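Endoglucanase FnCel5A (Fervidobacterium nodosum, PDB 3NCO) probably hydrolyses internal beta-1,4-glucosidic bonds of cellulose as an endoglucanase of glycoside hydrolase family 5. Local coordinates at residues S182-V187 against R239-Y244; G225-G230 against M269-K274; I24-A29 against E45-I50. One frame throughout, in Å; residues are numbered along the deposited sequence.

Contact 1. Residues S182-V187 against R239-Y244; sequences SNYSYV and RNHFKY
Tyr184 lays one face of its ring against the imidazole of His241, an offset stack that docks the 3-10 turn beginning at Tyr184 onto helix 232-252 of the TIM barrel. The ring centroids are 4.1 Å apart and the planes are inclined by 27°. The rings come closest at the phenol end, where Tyr184 OH lies 3.1 Å from His241 CD2. Nearer the middle of the same face, His241 CB makes a CH-pi contact, 3.9 Å from the Tyr184 centroid and 11° off the ring normal. On the opposite face lies Ser185 CB, and the tyrosine ring is thus held between its own neighbour and the helix. An alanine here would probably leave the imidazole without its stacking partner and open a gap between Ser185 and the helix.

One helical turn on, Tyr244 extends its chain with CG anti to the backbone N (chi1 -179°). Its CE2 edge meets the carbonyl oxygen of Ser185, with CE2 and O 3.7 Å apart, while Val187 CG1 touches the same CE2 obliquely at 3.8 Å.

The polar ends of His241 and Tyr244 are held from outside the contact: His241 ND1 is hydrogen-bonded to Tyr204 OH on strand 198-204, and Tyr244 OH to Arg188 NH2. The turn itself is shaped by an Asx turn, in which Asn183 OD1 accepts from Ser185 N at 3.0 Å. Ser185 OG donates to that same Asn183 OD1 at 2.7 Å, reaching it from the other face of the amide plane.

Contact 2. Residues G225-G230 against M269-K274; sequences GVKWEG and MESRVK
Trp228 and Ser271 join two peripheral elements of the TIM barrel, the loop that leads into helix 232-252 and the first two turns of helix 269-285. The one hydrogen bond across the contact is nearly straight: Trp228 N donates to Ser271 OG at 3.0 Å, with an N-H...O angle of 172°. Ser271 places OG anti to its carbonyl carbon (chi1 -62°), and the same oxygen is also hydrogen-bonded to Asp268 OD1, just ahead of the segment. A CA-H...O contact, 3.4 Å from Ser271 CA to Trp228 O, adds a second link to the tryptophan backbone.

Farther along the helix, the indole meets Lys274. Lys274 CB lies at the edge of the ring system, in its plane, 3.9 Å from Trp228 CZ3, while Lys274 O approaches that carbon obliquely. Gly230 N sits above one indole face, toward its rim, where the loop turns back past its own tryptophan. Phe210, Trp275 and Val235 and Ile238 of helix 232-252 also touch the indole and wedge it between elements of the outer layer.

The Lys274 chain passes beside Glu229 O with its CD, and its NZ then forms a salt bridge to Glu270 OE1 at 3.1 Å, on the anti side of the carboxylate.

Contact 3. Residues I24-A29 against E45-I50; sequences INMGNA and EYFKII
Ile50 drives its delta methyl into the hollow between Ile24 and Met26, the central fit of a buried, wholly apolar contact in the first beta-alpha-beta unit of the TIM barrel. Ile50 CD1 lies 3.6 Å from Met26 CG and 4.0 Å from Ile24 CG2. CG1 of Ile50 stands anti to its carbonyl carbon (chi1 -67°), and the extended chi2 of 171° carries CD1 out to that hollow. The other branch of Ile50 packs methyl to methyl, its CG2 3.7 Å from Ile24 CG2, and both branches of the helix residue are thereby used against the strand end and the residue that follows it.

Met26, deposited as selenomethionine and just past the end of the strand, is the matching bump. It enters among Tyr46 and Phe47, neighbours in sequence, and Ile50, one turn on from both. Met26 SE makes a Met-aromatic contact with Tyr46, meeting CD2 at 3.7 Å; it stands 66° off the ring normal and so approaches obliquely. Phe47 lies looser, with its CE1 4.4 Å from Met26 CG.

Beyond this fit, Met26 and Phe47 both also touch Val58 on strand 57-60, where the crossover returns to the sheet. Phe47 also packs against Val87, Val90 and Ala91 of helix 78-93, Tyr46 meets the ring of Phe295, and helix 44-53 thus covers strands 22-25 and 57-60 from outside, with helix 78-93 at its flank.

The three contacts sample one barrel at different depths. Contact 3 is core, lying between a barrel strand and the helix that covers it, and it relies on apolar packing and a Met-aromatic contact, with no hydrogen bond between its segments. Contact 1 is a surface contact on the opposite side of the chain's centre, where a loop after strand 174-177 meets helix 232-252 through stacked aromatic rings with polar ends. Contact 2, partly buried and the farthest from the centre, combines a straight hydrogen bond with indole packing. Contacts 1 and 2 both involve helix 232-252, the first directly and the second through the loop leading into it; their segments alternate along the chain, although their nearest atoms stay about 8 Å apart.

Contact 1. Residues S182-V187 against R239-Y244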
loop_
_atom_site.group_PDB
_atom_site.type_symbol
_atom_site.label_atom_id
_atom_site.label_comp_id
_atom_site.label_asym_id
_atom_site.label_seq_id
_atom_site.Cartn_x
_atom_site.Cartn_y
_atom_site.Cartn_z
ATOM N N SER A 182 1.021 -4.742 9.285
ATOM C CA SER A 182 0.040 -3.665 9.089
ATOM C C SER A 182 -1.411 -4.120 9.422
ATOM O O SER A 182 -2.403 -3.526 8.977
ATOM C CB SER A 182 0.284 -2.999 7.698
ATOM O OG SER A 182 1.696 -2.656 7.632
ATOM N N ASN A 183 -1.494 -5.105 10.306
ATOM C CA ASN A 183 -2.801 -5.571 10.770
ATOM C C ASN A 183 -3.418 -4.500 11.695
ATOM O O ASN A 183 -2.699 -3.868 12.505
ATOM C CB ASN A 183 -2.624 -6.891 11.505
ATOM C CG ASN A 183 -3.921 -7.382 12.152
ATOM O OD1 ASN A 183 -4.308 -6.919 13.230
ATOM N ND2 ASN A 183 -4.583 -8.320 11.489
ATOM N N TYR A 184 -4.716 -4.253 11.501
ATOM C CA TYR A 184 -5.437 -3.132 12.133
ATOM C C TYR A 184 -5.189 -3.078 13.640
ATOM O O TYR A 184 -5.088 -1.985 14.200
ATOM C CB TYR A 184 -6.966 -3.208 11.826
ATOM C CG TYR A 184 -7.624 -4.195 12.739
ATOM C CD1 TYR A 184 -8.143 -3.781 13.969
ATOM C CD2 TYR A 184 -7.619 -5.556 12.439
ATOM C CE1 TYR A 184 -8.669 -4.685 14.865
ATOM C CE2 TYR A 184 -8.143 -6.506 13.371
ATOM C CZ TYR A 184 -8.677 -6.030 14.573
ATOM O OH TYR A 184 -9.154 -6.931 15.506
ATOM N N SER A 185 -5.064 -4.237 14.292
ATOM C CA SER A 185 -5.053 -4.254 15.745
ATOM C C SER A 185 -3.741 -3.757 16.318
ATOM O O SER A 185 -3.659 -3.503 17.549
ATOM C CB SER A 185 -5.340 -5.641 16.283
ATOM O OG SER A 185 -4.303 -6.524 15.936
ATOM N N TYR A 186 -2.707 -3.644 15.488
ATOM C CA TYR A 186 -1.408 -3.226 15.990
ATOM C C TYR A 186 -1.204 -1.717 15.865
ATOM O O TYR A 186 -0.125 -1.200 16.100
ATOM C CB TYR A 186 -0.299 -4.008 15.248
ATOM C CG TYR A 186 -0.267 -5.460 15.594
ATOM C CD1 TYR A 186 0.589 -5.921 16.586
ATOM C CD2 TYR A 186 -1.086 -6.378 14.923
ATOM C CE1 TYR A 186 0.613 -7.266 16.936
ATOM C CE2 TYR A 186 -1.054 -7.748 15.259
ATOM C CZ TYR A 186 -0.185 -8.163 16.253
ATOM O OH TYR A 186 -0.127 -9.499 16.605
ATOM N N VAL A 187 -2.251 -0.998 15.494
ATOM C CA VAL A 187 -2.163 0.444 15.339
ATOM C C VAL A 187 -1.630 1.111 16.638
ATOM O O VAL A 187 -0.828 2.038 16.590
ATOM C CB VAL A 187 -3.520 1.014 14.818
ATOM C CG1 VAL A 187 -4.558 1.175 15.955
ATOM C CG2 VAL A 187 -3.293 2.282 14.100
ATOM N N ARG A 239 -16.727 -3.153 11.023
ATOM C CA ARG A 239 -16.943 -1.839 11.626
ATOM C C ARG A 239 -16.168 -1.698 12.956
ATOM O O ARG A 239 -15.576 -0.664 13.223
ATOM C CB ARG A 239 -18.447 -1.608 11.834
ATOM C CG ARG A 239 -18.710 -0.128 12.207
ATOM C CD ARG A 239 -20.157 0.222 12.416
ATOM N NE ARG A 239 -21.068 -0.491 11.527
ATOM C CZ ARG A 239 -21.287 -0.173 10.257
ATOM N NH1 ARG A 239 -20.654 0.860 9.716
ATOM N NH2 ARG A 239 -22.155 -0.875 9.533
ATOM N N ASN A 240 -16.214 -2.732 13.804
ATOM C CA ASN A 240 -15.544 -2.716 15.104
ATOM C C ASN A 240 -14.034 -2.523 14.857
ATOM O O ASN A 240 -13.362 -1.751 15.544
ATOM C CB ASN A 240 -15.873 -4.032 15.877
ATOM C CG ASN A 240 -15.304 -4.090 17.320
ATOM O OD1 ASN A 240 -15.703 -3.314 18.212
ATOM N ND2 ASN A 240 -14.415 -5.051 17.560
ATOM N N HIS A 241 -13.490 -3.278 13.894
ATOM C CA HIS A 241 -12.056 -3.149 13.563
ATOM C C HIS A 241 -11.687 -1.711 13.119
ATOM O O HIS A 241 -10.666 -1.152 13.543
ATOM C CB HIS A 241 -11.730 -4.128 12.450
ATOM C CG HIS A 241 -11.831 -5.562 12.878
ATOM N ND1 HIS A 241 -11.925 -6.596 11.975
ATOM C CD2 HIS A 241 -11.847 -6.131 14.109
ATOM C CE1 HIS A 241 -11.947 -7.746 12.627
ATOM N NE2 HIS A 241 -11.903 -7.492 13.925
ATOM N N PHE A 242 -12.458 -1.167 12.188
ATOM C CA PHE A 242 -12.127 0.148 11.595
ATOM C C PHE A 242 -12.379 1.270 12.608
ATOM O O PHE A 242 -11.607 2.259 12.646
ATOM C CB PHE A 242 -12.959 0.403 10.339
ATOM C CG PHE A 242 -12.443 -0.288 9.113
ATOM C CD1 PHE A 242 -12.034 -1.625 9.143
ATOM C CD2 PHE A 242 -12.293 0.423 7.936
ATOM C CE1 PHE A 242 -11.511 -2.248 7.973
ATOM C CE2 PHE A 242 -11.768 -0.178 6.792
ATOM C CZ PHE A 242 -11.419 -1.515 6.810
ATOM N N LYS A 243 -13.410 1.106 13.436
ATOM C CA LYS A 243 -13.629 2.060 14.561
ATOM C C LYS A 243 -12.419 2.146 15.509
ATOM O O LYS A 243 -12.014 3.221 15.991
ATOM C CB LYS A 243 -14.916 1.726 15.300
ATOM C CG LYS A 243 -15.246 2.708 16.451
ATOM C CD LYS A 243 -16.581 2.337 17.111
ATOM C CE LYS A 243 -16.339 1.280 18.156
ATOM N NZ LYS A 243 -16.939 1.693 19.464
ATOM N N TYR A 244 -11.827 0.986 15.811
ATOM C CA TYR A 244 -10.644 0.978 16.625
ATOM C C TYR A 244 -9.548 1.824 15.985
ATOM O O TYR A 244 -8.886 2.611 16.676
ATOM C CB TYR A 244 -10.188 -0.476 16.817
ATOM C CG TYR A 244 -8.966 -0.675 17.663
ATOM C CD1 TYR A 244 -9.040 -0.550 19.043
ATOM C CD2 TYR A 244 -7.757 -1.089 17.089
ATOM C CE1 TYR A 244 -7.938 -0.769 19.836
ATOM C CE2 TYR A 244 -6.594 -1.292 17.922
ATOM C CZ TYR A 244 -6.747 -1.128 19.293
ATOM O OH TYR A 244 -5.701 -1.339 20.178
#

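Contact 2. Residues G225-G230 against M269-K274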
loop_
_atom_site.group_PDB
_atom_site.type_symbol
_atom_site.label_atom_id
_atom_site.label_comp_id
_atom_site.label_asym_id
_atom_site.label_seq_id
_atom_site.Cartn_x
_atom_site.Cartn_y
_atom_site.Cartn_z
ATOM N N GLY A 225 -14.107 -22.700 -0.046
ATOM C CA GLY A 225 -15.529 -22.746 0.253
ATOM C C GLY A 225 -15.998 -21.884 1.412
ATOM O O GLY A 225 -17.142 -22.020 1.840
ATOM N N VAL A 226 -15.121 -20.997 1.907
ATOM C CA VAL A 226 -15.484 -20.155 3.049
ATOM C C VAL A 226 -16.287 -18.955 2.507
ATOM O O VAL A 226 -15.814 -18.244 1.633
ATOM C CB VAL A 226 -14.209 -19.695 3.831
ATOM C CG1 VAL A 226 -14.573 -18.689 4.899
ATOM C CG2 VAL A 226 -13.527 -20.930 4.407
ATOM N N LYS A 227 -17.507 -18.737 3.010
ATOM C CA LYS A 227 -18.317 -17.655 2.490
ATOM C C LYS A 227 -18.190 -16.349 3.284
ATOM O O LYS A 227 -17.721 -16.328 4.411
ATOM C CB LYS A 227 -19.792 -18.079 2.424
ATOM C CG LYS A 227 -19.988 -19.270 1.457
ATOM C CD LYS A 227 -21.410 -19.772 1.445
ATOM C CE LYS A 227 -21.704 -20.547 2.740
ATOM N NZ LYS A 227 -22.531 -21.766 2.479
ATOM N N TRP A 228 -18.657 -15.268 2.686
ATOM C CA TRP A 228 -18.839 -14.038 3.422
ATOM C C TRP A 228 -20.141 -13.442 2.886
ATOM O O TRP A 228 -20.240 -13.084 1.716
ATOM C CB TRP A 228 -17.622 -13.106 3.239
ATOM C CG TRP A 228 -17.627 -11.949 4.275
ATOM C CD1 TRP A 228 -16.989 -11.943 5.481
ATOM C CD2 TRP A 228 -18.345 -10.701 4.189
ATOM N NE1 TRP A 228 -17.256 -10.760 6.150
ATOM C CE2 TRP A 228 -18.068 -9.976 5.375
ATOM C CE3 TRP A 228 -19.145 -10.101 3.202
ATOM C CZ2 TRP A 228 -18.594 -8.677 5.619
ATOM C CZ3 TRP A 228 -19.703 -8.817 3.446
ATOM C CH2 TRP A 228 -19.417 -8.120 4.654
ATOM N N GLU A 229 -21.152 -13.328 3.753
ATOM C CA GLU A 229 -22.533 -13.144 3.274
ATOM C C GLU A 229 -23.165 -11.788 3.514
ATOM O O GLU A 229 -24.355 -11.551 3.164
ATOM C CB GLU A 229 -23.406 -14.257 3.848
ATOM C CG GLU A 229 -22.896 -15.599 3.385
ATOM C CD GLU A 229 -23.677 -16.691 4.002
ATOM O OE1 GLU A 229 -24.714 -17.034 3.391
ATOM O OE2 GLU A 229 -23.288 -17.167 5.098
ATOM N N GLY A 230 -22.391 -10.883 4.111
ATOM C CA GLY A 230 -22.931 -9.570 4.425
ATOM C C GLY A 230 -23.977 -9.579 5.532
ATOM O O GLY A 230 -24.770 -8.624 5.643
HETATM N N MSE A 269 -17.262 -15.586 -6.043
HETATM C CA MSE A 269 -17.319 -14.199 -6.496
HETATM C C MSE A 269 -18.325 -13.341 -5.695
HETATM O O MSE A 269 -18.035 -12.168 -5.373
HETATM C CB MSE A 269 -17.583 -14.110 -7.998
HETATM C CG MSE A 269 -17.644 -12.710 -8.564
HETATM SE SE MSE A 269 -15.917 -11.816 -8.305
HETATM C CE MSE A 269 -14.897 -12.665 -9.775
ATOM N N GLU A 270 -19.514 -13.884 -5.436
ATOM C CA GLU A 270 -20.504 -13.052 -4.710
ATOM C C GLU A 270 -19.981 -12.648 -3.347
ATOM O O GLU A 270 -20.084 -11.466 -2.988
ATOM C CB GLU A 270 -21.921 -13.631 -4.634
ATOM C CG GLU A 270 -22.915 -12.567 -4.007
ATOM C CD GLU A 270 -24.366 -12.628 -4.503
ATOM O OE1 GLU A 270 -25.162 -11.682 -4.160
ATOM O OE2 GLU A 270 -24.715 -13.601 -5.224
ATOM N N SER A 271 -19.387 -13.606 -2.619
ATOM C CA SER A 271 -18.696 -13.231 -1.363
ATOM C C SER A 271 -17.646 -12.132 -1.542
ATOM O O SER A 271 -17.606 -11.179 -0.773
ATOM C CB SER A 271 -18.076 -14.432 -0.640
ATOM O OG SER A 271 -19.061 -15.370 -0.240
ATOM N N ARG A 272 -16.819 -12.239 -2.574
ATOM C CA ARG A 272 -15.776 -11.246 -2.826
ATOM C C ARG A 272 -16.389 -9.865 -3.036
ATOM O O ARG A 272 -15.901 -8.832 -2.507
ATOM C CB ARG A 272 -14.976 -11.647 -4.062
ATOM C CG ARG A 272 -14.069 -12.813 -3.801
ATOM C CD ARG A 272 -13.344 -13.238 -5.036
ATOM N NE ARG A 272 -12.239 -12.340 -5.308
ATOM C CZ ARG A 272 -11.733 -12.099 -6.525
ATOM N NH1 ARG A 272 -12.226 -12.714 -7.596
ATOM N NH2 ARG A 272 -10.688 -11.258 -6.651
ATOM N N VAL A 273 -17.483 -9.860 -3.811
ATOM C CA VAL A 273 -18.151 -8.629 -4.194
ATOM C C VAL A 273 -18.757 -7.944 -2.955
ATOM O O VAL A 273 -18.569 -6.713 -2.769
ATOM C CB VAL A 273 -19.241 -8.940 -5.259
ATOM C CG1 VAL A 273 -20.260 -7.795 -5.340
ATOM C CG2 VAL A 273 -18.593 -9.189 -6.603
ATOM N N LYS A 274 -19.448 -8.744 -2.125
ATOM C CA LYS A 274 -20.039 -8.227 -0.870
ATOM C C LYS A 274 -18.977 -7.742 0.139
ATOM O O LYS A 274 -19.138 -6.675 0.755
ATOM C CB LYS A 274 -20.911 -9.277 -0.220
ATOM C CG LYS A 274 -22.228 -9.493 -0.941
ATOM C CD LYS A 274 -23.117 -10.485 -0.152
ATOM C CE LYS A 274 -24.302 -10.988 -0.977
ATOM N NZ LYS A 274 -25.010 -9.867 -1.656
#

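Contact 3. Residues I24-A29 against E45-I50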
loop_
_atom_site.group_PDB
_atom_site.type_symbol
_atom_site.label_atom_id
_atom_site.label_comp_id
_atom_site.label_asym_id
_atom_site.label_seq_id
_atom_site.Cartn_x
_atom_site.Cartn_y
_atom_site.Cartn_z
ATOM N N ILE A 24 -5.770 2.117 -6.364
ATOM C CA ILE A 24 -5.502 0.688 -6.624
ATOM C C ILE A 24 -4.000 0.411 -6.582
ATOM O O ILE A 24 -3.189 1.291 -6.847
ATOM C CB ILE A 24 -6.154 0.286 -7.957
ATOM C CG1 ILE A 24 -6.325 -1.268 -8.177
ATOM C CG2 ILE A 24 -5.437 1.009 -9.131
ATOM C CD1 ILE A 24 -7.133 -1.544 -9.352
ATOM N N ASN A 25 -3.637 -0.820 -6.194
ATOM C CA ASN A 25 -2.254 -1.239 -6.154
ATOM C C ASN A 25 -1.878 -1.839 -7.487
ATOM O O ASN A 25 -2.603 -2.702 -8.006
ATOM C CB ASN A 25 -2.094 -2.338 -5.106
ATOM C CG ASN A 25 -2.043 -1.793 -3.688
ATOM O OD1 ASN A 25 -0.966 -1.464 -3.212
ATOM N ND2 ASN A 25 -3.178 -1.635 -3.033
HETATM N N MSE A 26 -0.707 -1.404 -7.958
HETATM C CA MSE A 26 -0.156 -1.924 -9.218
HETATM C C MSE A 26 0.944 -2.878 -8.792
HETATM O O MSE A 26 2.147 -2.551 -8.812
HETATM C CB MSE A 26 0.211 -0.741 -10.133
HETATM C CG MSE A 26 -1.046 -0.447 -11.152
HETATM SE SE MSE A 26 -0.325 -1.942 -12.614
HETATM C CE MSE A 26 0.104 -3.654 -11.940
ATOM N N GLY A 27 0.463 -4.030 -8.345
ATOM C CA GLY A 27 1.245 -5.091 -7.703
ATOM C C GLY A 27 1.643 -6.293 -8.557
ATOM O O GLY A 27 1.131 -6.494 -9.686
ATOM N N ASN A 28 2.512 -7.105 -7.944
ATOM C CA ASN A 28 3.114 -8.277 -8.572
ATOM C C ASN A 28 4.052 -7.920 -9.706
ATOM O O ASN A 28 4.319 -8.780 -10.551
ATOM C CB ASN A 28 2.017 -9.236 -9.095
ATOM C CG ASN A 28 1.479 -10.171 -8.016
ATOM O OD1 ASN A 28 1.040 -9.738 -6.973
ATOM N ND2 ASN A 28 1.463 -11.459 -8.310
ATOM N N ALA A 29 4.526 -6.662 -9.725
ATOM C CA ALA A 29 5.355 -6.161 -10.800
ATOM C C ALA A 29 6.732 -5.712 -10.262
ATOM O O ALA A 29 7.677 -6.512 -10.253
ATOM C CB ALA A 29 4.659 -5.007 -11.575
ATOM N N GLU A 45 -0.053 1.890 -20.818
ATOM C CA GLU A 45 -1.529 1.992 -21.021
ATOM C C GLU A 45 -2.302 1.703 -19.724
ATOM O O GLU A 45 -3.414 2.148 -19.559
ATOM C CB GLU A 45 -2.047 1.062 -22.134
ATOM C CG GLU A 45 -1.949 -0.433 -21.702
ATOM C CD GLU A 45 -2.259 -1.462 -22.787
ATOM O OE1 GLU A 45 -3.409 -2.010 -22.811
ATOM O OE2 GLU A 45 -1.340 -1.737 -23.632
ATOM N N TYR A 46 -1.704 0.949 -18.796
ATOM C CA TYR A 46 -2.411 0.603 -17.561
ATOM C C TYR A 46 -2.870 1.843 -16.811
ATOM O O TYR A 46 -3.964 1.849 -16.212
ATOM C CB TYR A 46 -1.513 -0.203 -16.632
ATOM C CG TYR A 46 -1.278 -1.660 -17.050
ATOM C CD1 TYR A 46 -1.979 -2.233 -18.116
ATOM C CD2 TYR A 46 -0.424 -2.457 -16.307
ATOM C CE1 TYR A 46 -1.765 -3.589 -18.473
ATOM C CE2 TYR A 46 -0.216 -3.792 -16.625
ATOM C CZ TYR A 46 -0.909 -4.357 -17.680
ATOM O OH TYR A 46 -0.682 -5.692 -18.003
ATOM N N PHE A 47 -2.030 2.873 -16.836
ATOM C CA PHE A 47 -2.390 4.109 -16.058
ATOM C C PHE A 47 -3.547 4.896 -16.684
ATOM O O PHE A 47 -4.400 5.466 -15.949
ATOM C CB PHE A 47 -1.157 4.960 -15.790
ATOM C CG PHE A 47 -0.121 4.240 -15.010
ATOM C CD1 PHE A 47 -0.356 3.888 -13.683
ATOM C CD2 PHE A 47 1.084 3.888 -15.593
ATOM C CE1 PHE A 47 0.615 3.172 -12.931
ATOM C CE2 PHE A 47 2.058 3.171 -14.875
ATOM C CZ PHE A 47 1.830 2.835 -13.541
ATOM N N LYS A 48 -3.610 4.908 -18.015
ATOM C CA LYS A 48 -4.724 5.526 -18.713
ATOM C C LYS A 48 -5.995 4.731 -18.408
ATOM O O LYS A 48 -7.034 5.310 -18.154
ATOM C CB LYS A 48 -4.453 5.579 -20.239
ATOM C CG LYS A 48 -5.635 6.077 -21.059
ATOM C CD LYS A 48 -5.303 6.042 -22.544
ATOM C CE LYS A 48 -6.570 6.380 -23.366
ATOM N NZ LYS A 48 -6.376 6.446 -24.846
ATOM N N ILE A 49 -5.876 3.405 -18.388
ATOM C CA ILE A 49 -7.008 2.498 -18.051
ATOM C C ILE A 49 -7.529 2.711 -16.633
ATOM O O ILE A 49 -8.725 2.838 -16.377
ATOM C CB ILE A 49 -6.557 1.051 -18.311
ATOM C CG1 ILE A 49 -6.423 0.839 -19.828
ATOM C CG2 ILE A 49 -7.496 0.012 -17.723
ATOM C CD1 ILE A 49 -5.599 -0.367 -20.222
ATOM N N ILE A 50 -6.597 2.734 -15.703
ATOM C CA ILE A 50 -6.952 3.000 -14.320
ATOM C C ILE A 50 -7.657 4.347 -14.130
ATOM O O ILE A 50 -8.668 4.454 -13.425
ATOM C CB ILE A 50 -5.661 2.887 -13.424
ATOM C CG1 ILE A 50 -5.168 1.414 -13.400
ATOM C CG2 ILE A 50 -5.916 3.409 -11.956
ATOM C CD1 ILE A 50 -3.796 1.230 -12.745
#